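Zona occludens toxin N-terminal domain-containing protein (PDB 2R2A) probably binds a nucleoside triphosphate through its P-loop NTPase-like N-terminal domain, as part of a membrane-anchored zonular occludens toxin-family protein. Local coordinates at residues Met4-Cys8 / Thr118-Gln122; Lys18-Met22 / Phe127-Gln131; Val144-His149 / Leu161-Ala167. One frame throughout, in Å; residues are numbered along the deposited sequence.

Contact 1. Residues Met4-Cys8 / Thr118-Gln122; sequences MAEIC and THRHQ
Arg120 and His119 reach out from the loop 118-122 and take hold of Ala5 from two directions. In the one of its two conformers described here, the arginine chain, extended from CG to NE, runs past the carbonyl of Ala5, and its NE lies 2.9 Å from Ala5 O. Met4, a selenomethionine, adds its CB over one face of this guanidinium, while its chain bends at the last torsion and brings CE within 3.7 Å of Arg120 O. The long, flexible chains of both residues suit this more exposed border of the contact, where apolar carbons can cover a charged group. His119 works deeper. Its ring is sandwiched: CG1 of Ile7 rests on one face, 4.0 Å from the ring centroid in a CH-pi contact, and CG of Arg120 covers the opposite face. The contact marks the start of strand 7-11, a central strand of the P-loop NTPase-like sheet, against the loop that leads into its neighbour, strand 125-130. The small methyl of Ala5 fits against the ring, CB 3.9 Å from His119 CE1; CA of Glu6 meets the same carbon at the ring edge, 3.6 Å away. The rotation of the imidazole is fixed by ND1, which is hydrogen-bonded to the backbone oxygen of Ile124.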
loop_
_atom_site.group_PDB
_atom_site.type_symbol
_atom_site.label_atom_id
_atom_site.label_comp_id
_atom_site.label_asym_id
_atom_site.label_seq_id
_atom_site.Cartn_x
_atom_site.Cartn_y
_atom_site.Cartn_z
HETATM N N MSE A 4 6.061 -2.266 15.542
HETATM C CA MSE A 4 6.480 -3.155 14.417
HETATM C C MSE A 4 5.651 -2.951 13.138
HETATM O O MSE A 4 4.684 -2.171 13.113
HETATM C CB MSE A 4 6.428 -4.630 14.820
HETATM C CG MSE A 4 7.648 -5.133 15.598
HETATM SE SE MSE A 4 7.348 -7.008 16.076
HETATM C CE MSE A 4 8.693 -7.939 14.964
ATOM N N ALA A 5 6.042 -3.699 12.106
ATOM C CA ALA A 5 5.501 -3.574 10.768
ATOM C C ALA A 5 3.989 -3.797 10.741
ATOM O O ALA A 5 3.437 -4.597 11.518
ATOM C CB ALA A 5 6.203 -4.536 9.826
ATOM N N GLU A 6 3.315 -3.090 9.841
ATOM C CA GLU A 6 1.899 -3.337 9.670
ATOM C C GLU A 6 1.493 -3.229 8.189
ATOM O O GLU A 6 2.312 -2.840 7.351
ATOM C CB GLU A 6 1.077 -2.411 10.596
ATOM C CG GLU A 6 0.856 -1.003 10.061
ATOM C CD GLU A 6 -0.146 -0.185 10.890
ATOM O OE1 GLU A 6 -0.517 -0.619 12.006
ATOM O OE2 GLU A 6 -0.549 0.908 10.424
ATOM N N ILE A 7 0.255 -3.628 7.904
ATOM C CA ILE A 7 -0.356 -3.464 6.588
ATOM C C ILE A 7 -1.456 -2.403 6.675
ATOM O O ILE A 7 -2.387 -2.504 7.476
ATOM C CB ILE A 7 -0.966 -4.758 6.008
ATOM C CG1 ILE A 7 0.101 -5.857 5.936
ATOM C CG2 ILE A 7 -1.587 -4.453 4.598
ATOM C CD1 ILE A 7 -0.419 -7.169 5.360
ATOM N N CYS A 8 -1.311 -1.404 5.823
ATOM C CA CYS A 8 -2.204 -0.254 5.763
ATOM C C CYS A 8 -2.901 -0.262 4.407
ATOM O O CYS A 8 -2.244 -0.392 3.353
ATOM C CB CYS A 8 -1.391 1.031 5.932
ATOM S SG CYS A 8 -2.378 2.545 5.718
ATOM N N THR A 118 3.054 -13.561 7.890
ATOM C CA THR A 118 4.333 -13.466 8.616
ATOM C C THR A 118 5.246 -12.319 8.151
ATOM O O THR A 118 6.466 -12.359 8.359
ATOM C CB THR A 118 5.116 -14.816 8.616
ATOM O OG1 THR A 118 5.231 -15.326 7.277
ATOM C CG2 THR A 118 4.400 -15.837 9.490
ATOM N N HIS A 119 4.647 -11.284 7.559
ATOM C CA HIS A 119 5.384 -10.107 7.080
ATOM C C HIS A 119 6.171 -9.363 8.163
ATOM O O HIS A 119 7.132 -8.677 7.836
ATOM C CB HIS A 119 4.449 -9.117 6.357
ATOM C CG HIS A 119 3.634 -8.274 7.285
ATOM N ND1 HIS A 119 4.001 -6.995 7.638
ATOM C CD2 HIS A 119 2.481 -8.532 7.948
ATOM C CE1 HIS A 119 3.109 -6.497 8.477
ATOM N NE2 HIS A 119 2.173 -7.408 8.677
ATOM N N ARG A 120 5.746 -9.469 9.423
ATOM C CA ARG A 120 6.457 -8.845 10.553
ATOM C C ARG A 120 7.820 -9.471 10.828
ATOM O O ARG A 120 8.710 -8.806 11.371
ATOM C CB ARG A 120 5.625 -8.901 11.834
ATOM C CG ARG A 120 4.427 -7.978 11.844
ATOM C CD ARG A 120 3.966 -7.717 13.267
ATOM N NE ARG A 120 2.849 -6.777 13.277
ATOM C CZ ARG A 120 2.350 -6.204 14.366
ATOM N NH1 ARG A 120 2.866 -6.470 15.557
ATOM N NH2 ARG A 120 1.329 -5.357 14.260
ATOM N N HIS A 121 7.973 -10.750 10.476
ATOM C CA HIS A 121 9.250 -11.462 10.632
ATOM C C HIS A 121 10.314 -10.734 9.832
ATOM O O HIS A 121 11.377 -10.440 10.356
ATOM C CB HIS A 121 9.154 -12.911 10.131
ATOM C CG HIS A 121 8.262 -13.783 10.954
ATOM N ND1 HIS A 121 8.362 -15.159 10.952
ATOM C CD2 HIS A 121 7.261 -13.479 11.815
ATOM C CE1 HIS A 121 7.453 -15.664 11.766
ATOM N NE2 HIS A 121 6.773 -14.666 12.304
ATOM N N GLN A 122 10.000 -10.426 8.568
ATOM C CA GLN A 122 10.904 -9.665 7.696
ATOM C C GLN A 122 10.822 -8.146 7.960
ATOM O O GLN A 122 11.486 -7.366 7.273
ATOM C CB GLN A 122 10.668 -9.992 6.210
ATOM C CG GLN A 122 11.032 -11.419 5.791
ATOM C CD GLN A 122 9.936 -12.445 6.116
ATOM O OE1 GLN A 122 8.761 -12.261 5.778
ATOM N NE2 GLN A 122 10.331 -13.535 6.771
#

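Contact 2. Residues Lys18-Met22 / Phe127-Gln131; sequences KTLKM and FVLTQ. With SO4 (sulfate ion), chain C.
Met22, a selenomethionine, sets its terminal methyl over the centre of the Phe127 ring, the two side chains crossing at about a right angle. CE stands 3.7 Å from the ring centroid and only 8° off the ring normal, a CH-pi contact, while SE comes in obliquely and touches CD1 of Phe127 at 3.6 Å, a Met-aromatic contact. Bends at the second and third torsions fold the chain over the ring. Leu129, two residues further along the strand, points the same way and pushes CD2 under the first turn of the helix, 3.9 Å from Lys18 O. Branched and flexible apolar side chains suit this buried seam between helix 18-28 and the sheet, which Ile10 and Ile92 extend on neighbouring strands. The helix follows a loop that fits a P-loop (Walker A motif), and a sulfate, probably from the crystallisation liquor, sits where a nucleotide phosphate would be expected. The Lys18 chain passes Thr130 O with CD at 3.4 Å, and bends at its last two torsions bring NZ round to sulfate O4, a 2.8 Å hydrogen bond. The lysine's own backbone N also reaches O4, and NZ is further bonded to Gly12 O. Thr19 N binds sulfate O3 with a nearly straight bond (166°), and the amides of Gly15 and Gly17 also bond the sulfate.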
loop_
_atom_site.group_PDB
_atom_site.type_symbol
_atom_site.label_atom_id
_atom_site.label_comp_id
_atom_site.label_asym_id
_atom_site.label_seq_id
_atom_site.Cartn_x
_atom_site.Cartn_y
_atom_site.Cartn_z
ATOM N N LYS A 18 -5.677 9.426 -3.491
ATOM C CA LYS A 18 -5.043 8.383 -2.719
ATOM C C LYS A 18 -3.513 8.491 -2.875
ATOM O O LYS A 18 -2.792 8.418 -1.888
ATOM C CB LYS A 18 -5.508 6.974 -3.173
ATOM C CG LYS A 18 -6.998 6.624 -2.995
ATOM C CD LYS A 18 -7.268 5.147 -3.482
ATOM C CE LYS A 18 -6.938 4.913 -4.985
ATOM N NZ LYS A 18 -7.893 5.694 -5.872
ATOM N N THR A 19 -3.024 8.648 -4.114
ATOM C CA THR A 19 -1.585 8.712 -4.312
ATOM C C THR A 19 -0.987 9.952 -3.636
ATOM O O THR A 19 0.061 9.858 -2.998
ATOM C CB THR A 19 -1.168 8.664 -5.812
ATOM O OG1 THR A 19 -1.586 7.419 -6.364
ATOM C CG2 THR A 19 0.354 8.721 -5.940
ATOM N N LEU A 20 -1.636 11.097 -3.766
ATOM C CA LEU A 20 -1.086 12.314 -3.095
ATOM C C LEU A 20 -1.103 12.179 -1.578
ATOM O O LEU A 20 -0.166 12.612 -0.918
ATOM C CB LEU A 20 -1.885 13.553 -3.478
ATOM C CG LEU A 20 -1.693 14.025 -4.916
ATOM C CD1 LEU A 20 -2.723 15.059 -5.160
ATOM C CD2 LEU A 20 -0.273 14.581 -5.085
ATOM N N LYS A 21 -2.159 11.568 -1.016
ATOM C CA LYS A 21 -2.120 11.272 0.425
ATOM C C LYS A 21 -0.929 10.355 0.792
ATOM O O LYS A 21 -0.225 10.593 1.782
ATOM C CB LYS A 21 -3.461 10.690 0.905
ATOM C CG LYS A 21 -3.493 10.361 2.404
ATOM C CD LYS A 21 -3.307 11.677 3.195
ATOM C CE LYS A 21 -3.262 11.474 4.699
ATOM N NZ LYS A 21 -3.111 12.885 5.259
HETATM N N MSE A 22 -0.719 9.309 0.005
HETATM C CA MSE A 22 0.424 8.404 0.222
HETATM C C MSE A 22 1.764 9.155 0.201
HETATM O O MSE A 22 2.574 9.018 1.124
HETATM C CB MSE A 22 0.380 7.259 -0.794
HETATM C CG MSE A 22 1.478 6.178 -0.621
HETATM SE SE MSE A 22 1.197 5.107 0.994
HETATM C CE MSE A 22 2.695 5.740 2.155
ATOM N N PHE A 127 1.854 -0.902 2.245
ATOM C CA PHE A 127 0.668 -0.026 1.980
ATOM C C PHE A 127 0.042 -0.548 0.700
ATOM O O PHE A 127 0.746 -0.694 -0.305
ATOM C CB PHE A 127 1.098 1.416 1.752
ATOM C CG PHE A 127 1.685 2.061 2.964
ATOM C CD1 PHE A 127 0.888 2.827 3.798
ATOM C CD2 PHE A 127 3.041 1.841 3.312
ATOM C CE1 PHE A 127 1.422 3.421 4.978
ATOM C CE2 PHE A 127 3.573 2.410 4.496
ATOM C CZ PHE A 127 2.782 3.195 5.306
ATOM N N VAL A 128 -1.281 -0.760 0.694
ATOM C CA VAL A 128 -1.946 -1.151 -0.544
ATOM C C VAL A 128 -3.035 -0.119 -0.831
ATOM O O VAL A 128 -3.749 0.286 0.068
ATOM C CB VAL A 128 -2.584 -2.574 -0.470
ATOM C CG1 VAL A 128 -1.479 -3.662 -0.702
ATOM C CG2 VAL A 128 -3.324 -2.785 0.840
ATOM N N LEU A 129 -3.041 0.401 -2.052
ATOM C CA LEU A 129 -4.036 1.379 -2.479
ATOM C C LEU A 129 -4.915 0.684 -3.503
ATOM O O LEU A 129 -4.407 -0.100 -4.370
ATOM C CB LEU A 129 -3.346 2.576 -3.151
ATOM C CG LEU A 129 -2.602 3.573 -2.253
ATOM C CD1 LEU A 129 -1.446 2.900 -1.593
ATOM C CD2 LEU A 129 -2.125 4.767 -3.116
ATOM N N THR A 130 -6.232 0.917 -3.418
ATOM C CA THR A 130 -7.057 0.320 -4.444
ATOM C C THR A 130 -8.340 1.140 -4.416
ATOM O O THR A 130 -8.513 1.981 -3.515
ATOM C CB THR A 130 -7.313 -1.223 -4.214
ATOM O OG1 THR A 130 -8.089 -1.746 -5.321
ATOM C CG2 THR A 130 -8.109 -1.465 -2.930
ATOM N N GLN A 131 -9.234 0.886 -5.364
ATOM C CA GLN A 131 -10.446 1.644 -5.448
ATOM C C GLN A 131 -11.514 1.156 -4.459
ATOM O O GLN A 131 -12.396 1.949 -4.070
ATOM C CB GLN A 131 -11.011 1.575 -6.885
ATOM C CG GLN A 131 -10.080 2.336 -7.816
ATOM C CD GLN A 131 -10.433 2.146 -9.263
ATOM O OE1 GLN A 131 -11.532 2.465 -9.649
ATOM N NE2 GLN A 131 -9.488 1.601 -10.066
HETATM S S SO4 C . -6.059 8.821 -6.917
HETATM O O1 SO4 C . -6.410 8.088 -8.073
HETATM O O2 SO4 C . -6.242 10.230 -7.066
HETATM O O3 SO4 C . -4.675 8.473 -6.648
HETATM O O4 SO4 C . -6.928 8.364 -5.832
#

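Contact 3. Residues Val144-His149 / Leu161-Ala167; sequences VRKHYH and LEWKICA
His147 and Trp163 face each other as an antiparallel hydrogen-bonded pair, exchanging two bonds: His147 N to Trp163 O and Trp163 N to His147 O, both 3.0 Å. His149 and Leu161 repeat the exchange with shorter bonds of 2.8 Å, so the backbone polar atoms of both pairs are satisfied across the strands. The side chains of His147 and Trp163 lie side by side, ring planes inclined at 38°, with Trp163 CE3 over one imidazole face. With CG opposite the backbone N (chi1 176°), the His147 ring is carried toward Ala167, and a weak bond runs from NE2 to Ala167 O at 3.3 Å; ND1 has weak bonds to Tyr148 O and Leu9 O. The broad indole suits its buried place, its face on Ala167 CB and its edge on His149 CB; NE1 is bonded to Met173 O. His149 ND1 is hydrogen-bonded to Thr11 OG1.

On the other face Tyr148 and Glu162 stand alongside one another, the carboxylate turned 57° from the phenol ring. One water, 2.6 Å from Glu162 OE1, donates to it and is also bonded to Tyr148 OH. Lys146 NZ donates to that hydroxyl at 2.7 Å, a long flexible amine suited to this more exposed face. Where the strands part, another water bridges Val144 O and Cys166 N. The arrangement is an antiparallel beta hairpin, extending the parallel sheet of a P-loop NTPase-like domain.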
loop_
_atom_site.group_PDB
_atom_site.type_symbol
_atom_site.label_atom_id
_atom_site.label_comp_id
_atom_site.label_asym_id
_atom_site.label_seq_id
_atom_site.Cartn_x
_atom_site.Cartn_y
_atom_site.Cartn_z
ATOM N N VAL A 144 -5.013 -6.327 7.645
ATOM C CA VAL A 144 -4.937 -4.863 7.647
ATOM C C VAL A 144 -5.166 -4.376 9.059
ATOM O O VAL A 144 -6.094 -4.852 9.723
ATOM C CB VAL A 144 -6.014 -4.249 6.690
ATOM C CG1 VAL A 144 -6.126 -2.706 6.912
ATOM C CG2 VAL A 144 -5.697 -4.619 5.244
ATOM N N ARG A 145 -4.328 -3.452 9.522
ATOM C CA ARG A 145 -4.455 -2.856 10.874
ATOM C C ARG A 145 -4.668 -1.333 10.830
ATOM O O ARG A 145 -4.789 -0.682 11.862
ATOM C CB ARG A 145 -3.255 -3.226 11.764
ATOM C CG ARG A 145 -3.339 -4.663 12.265
ATOM C CD ARG A 145 -2.326 -4.910 13.407
ATOM N NE ARG A 145 -2.073 -6.337 13.610
ATOM C CZ ARG A 145 -2.454 -7.038 14.680
ATOM N NH1 ARG A 145 -3.114 -6.448 15.683
ATOM N NH2 ARG A 145 -2.158 -8.335 14.749
ATOM N N LYS A 146 -4.708 -0.779 9.619
ATOM C CA LYS A 146 -5.097 0.621 9.428
ATOM C C LYS A 146 -5.744 0.771 8.040
ATOM O O LYS A 146 -5.168 0.384 7.028
ATOM C CB LYS A 146 -3.896 1.581 9.619
ATOM C CG LYS A 146 -4.225 3.072 9.334
ATOM C CD LYS A 146 -3.252 4.045 10.036
ATOM C CE LYS A 146 -1.902 4.270 9.281
ATOM N NZ LYS A 146 -1.165 5.617 9.607
ATOM N N HIS A 147 -6.962 1.299 7.982
ATOM C CA HIS A 147 -7.650 1.470 6.695
ATOM C C HIS A 147 -8.071 2.927 6.586
ATOM O O HIS A 147 -8.731 3.416 7.468
ATOM C CB HIS A 147 -8.825 0.488 6.617
ATOM C CG HIS A 147 -9.710 0.570 5.409
ATOM N ND1 HIS A 147 -9.396 1.240 4.242
ATOM C CD2 HIS A 147 -10.897 -0.045 5.170
ATOM C CE1 HIS A 147 -10.357 1.056 3.350
ATOM N NE2 HIS A 147 -11.280 0.285 3.901
ATOM N N TYR A 148 -7.575 3.642 5.571
ATOM C CA TYR A 148 -8.080 4.987 5.270
ATOM C C TYR A 148 -8.907 4.912 4.029
ATOM O O TYR A 148 -8.520 4.248 3.047
ATOM C CB TYR A 148 -6.911 5.904 4.924
ATOM C CG TYR A 148 -6.000 6.242 6.062
ATOM C CD1 TYR A 148 -6.442 6.975 7.167
ATOM C CD2 TYR A 148 -4.668 5.861 6.010
ATOM C CE1 TYR A 148 -5.525 7.338 8.206
ATOM C CE2 TYR A 148 -3.785 6.183 7.017
ATOM C CZ TYR A 148 -4.212 6.924 8.118
ATOM O OH TYR A 148 -3.281 7.245 9.103
ATOM N N HIS A 149 -10.035 5.588 4.037
ATOM C CA HIS A 149 -10.830 5.673 2.827
ATOM C C HIS A 149 -11.150 7.170 2.598
ATOM O O HIS A 149 -11.533 7.894 3.554
ATOM C CB HIS A 149 -12.143 4.894 2.986
ATOM C CG HIS A 149 -13.047 5.040 1.787
ATOM N ND1 HIS A 149 -12.910 4.252 0.660
ATOM C CD2 HIS A 149 -14.067 5.889 1.531
ATOM C CE1 HIS A 149 -13.828 4.608 -0.232
ATOM N NE2 HIS A 149 -14.507 5.623 0.257
ATOM N N LEU A 161 -11.752 8.824 6.199
ATOM C CA LEU A 161 -12.348 7.885 7.165
ATOM C C LEU A 161 -11.223 6.949 7.575
ATOM O O LEU A 161 -10.438 6.464 6.708
ATOM C CB LEU A 161 -13.498 7.111 6.514
ATOM C CG LEU A 161 -14.669 7.942 5.899
ATOM C CD1 LEU A 161 -15.687 6.993 5.288
ATOM C CD2 LEU A 161 -15.341 8.760 6.993
ATOM N N GLU A 162 -11.157 6.658 8.862
ATOM C CA GLU A 162 -10.105 5.780 9.367
ATOM C C GLU A 162 -10.668 4.684 10.285
ATOM O O GLU A 162 -11.433 4.974 11.215
ATOM C CB GLU A 162 -9.067 6.573 10.154
ATOM C CG GLU A 162 -7.893 5.697 10.546
ATOM C CD GLU A 162 -6.937 6.340 11.529
ATOM O OE1 GLU A 162 -6.898 7.589 11.657
ATOM O OE2 GLU A 162 -6.208 5.551 12.162
ATOM N N TRP A 163 -10.243 3.452 10.020
ATOM C CA TRP A 163 -10.568 2.317 10.890
ATOM C C TRP A 163 -9.277 1.598 11.255
ATOM O O TRP A 163 -8.252 1.788 10.590
ATOM C CB TRP A 163 -11.487 1.314 10.186
ATOM C CG TRP A 163 -12.826 1.839 9.695
ATOM C CD1 TRP A 163 -14.028 1.779 10.338
ATOM C CD2 TRP A 163 -13.083 2.391 8.406
ATOM N NE1 TRP A 163 -15.033 2.290 9.538
ATOM C CE2 TRP A 163 -14.475 2.679 8.345
ATOM C CE3 TRP A 163 -12.262 2.712 7.304
ATOM C CZ2 TRP A 163 -15.067 3.274 7.217
ATOM C CZ3 TRP A 163 -12.848 3.281 6.159
ATOM C CH2 TRP A 163 -14.251 3.560 6.138
ATOM N N LYS A 164 -9.362 0.734 12.278
ATOM C CA LYS A 164 -8.226 -0.060 12.723
ATOM C C LYS A 164 -8.249 -1.463 12.110
ATOM O O LYS A 164 -7.384 -2.305 12.419
ATOM C CB LYS A 164 -8.243 -0.177 14.265
ATOM C CG LYS A 164 -8.106 1.133 14.991
ATOM C CD LYS A 164 -6.831 1.852 14.619
ATOM C CE LYS A 164 -6.338 2.729 15.775
ATOM N NZ LYS A 164 -5.370 3.786 15.320
ATOM N N ILE A 165 -9.246 -1.717 11.267
ATOM C CA ILE A 165 -9.322 -2.962 10.527
ATOM C C ILE A 165 -9.823 -2.609 9.132
ATOM O O ILE A 165 -10.186 -1.458 8.876
ATOM C CB ILE A 165 -10.257 -4.013 11.209
ATOM C CG1 ILE A 165 -11.736 -3.554 11.183
ATOM C CG2 ILE A 165 -9.760 -4.345 12.624
ATOM C CD1 ILE A 165 -12.693 -4.601 11.867
ATOM N N CYS A 166 -9.815 -3.578 8.223
ATOM C CA CYS A 166 -10.362 -3.337 6.897
ATOM C C CYS A 166 -11.885 -3.187 6.989
ATOM O O CYS A 166 -12.590 -4.059 7.514
ATOM C CB CYS A 166 -9.966 -4.457 5.921
ATOM S SG CYS A 166 -10.731 -4.250 4.310
ATOM N N ALA A 167 -12.403 -2.059 6.527
ATOM C CA ALA A 167 -13.848 -1.855 6.459
ATOM C C ALA A 167 -14.258 -2.251 5.062
ATOM O O ALA A 167 -14.034 -1.504 4.116
ATOM C CB ALA A 167 -14.251 -0.394 6.727
HETATM O O HOH W 1 -8.549 -5.958 8.880
HETATM O O HOH W 2 -4.395 8.056 11.308
#

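The three contacts are arranged about strand 7-11, which lies between strands 125-130 and 144-152 in the sheet. Contact 1 lies at its beginning, contact 2 packs helix 18-28 over its neighbour 125-130, and contact 3 builds the hairpin on its other flank. Contacts 1 and 2 meet where Cys8 O lies 2.9 Å from Val128 N, a probable hydrogen bond; contacts 1 and 3 meet through Ile7 O and Arg145 N, 3.0 Å apart. Contacts 2 and 3 do not touch, their nearest atoms being about 5 Å apart and their centres about 12 Å. The sulfate belongs to contact 2, yet the His149 side chain of contact 3 also touches residues of the probable P-loop.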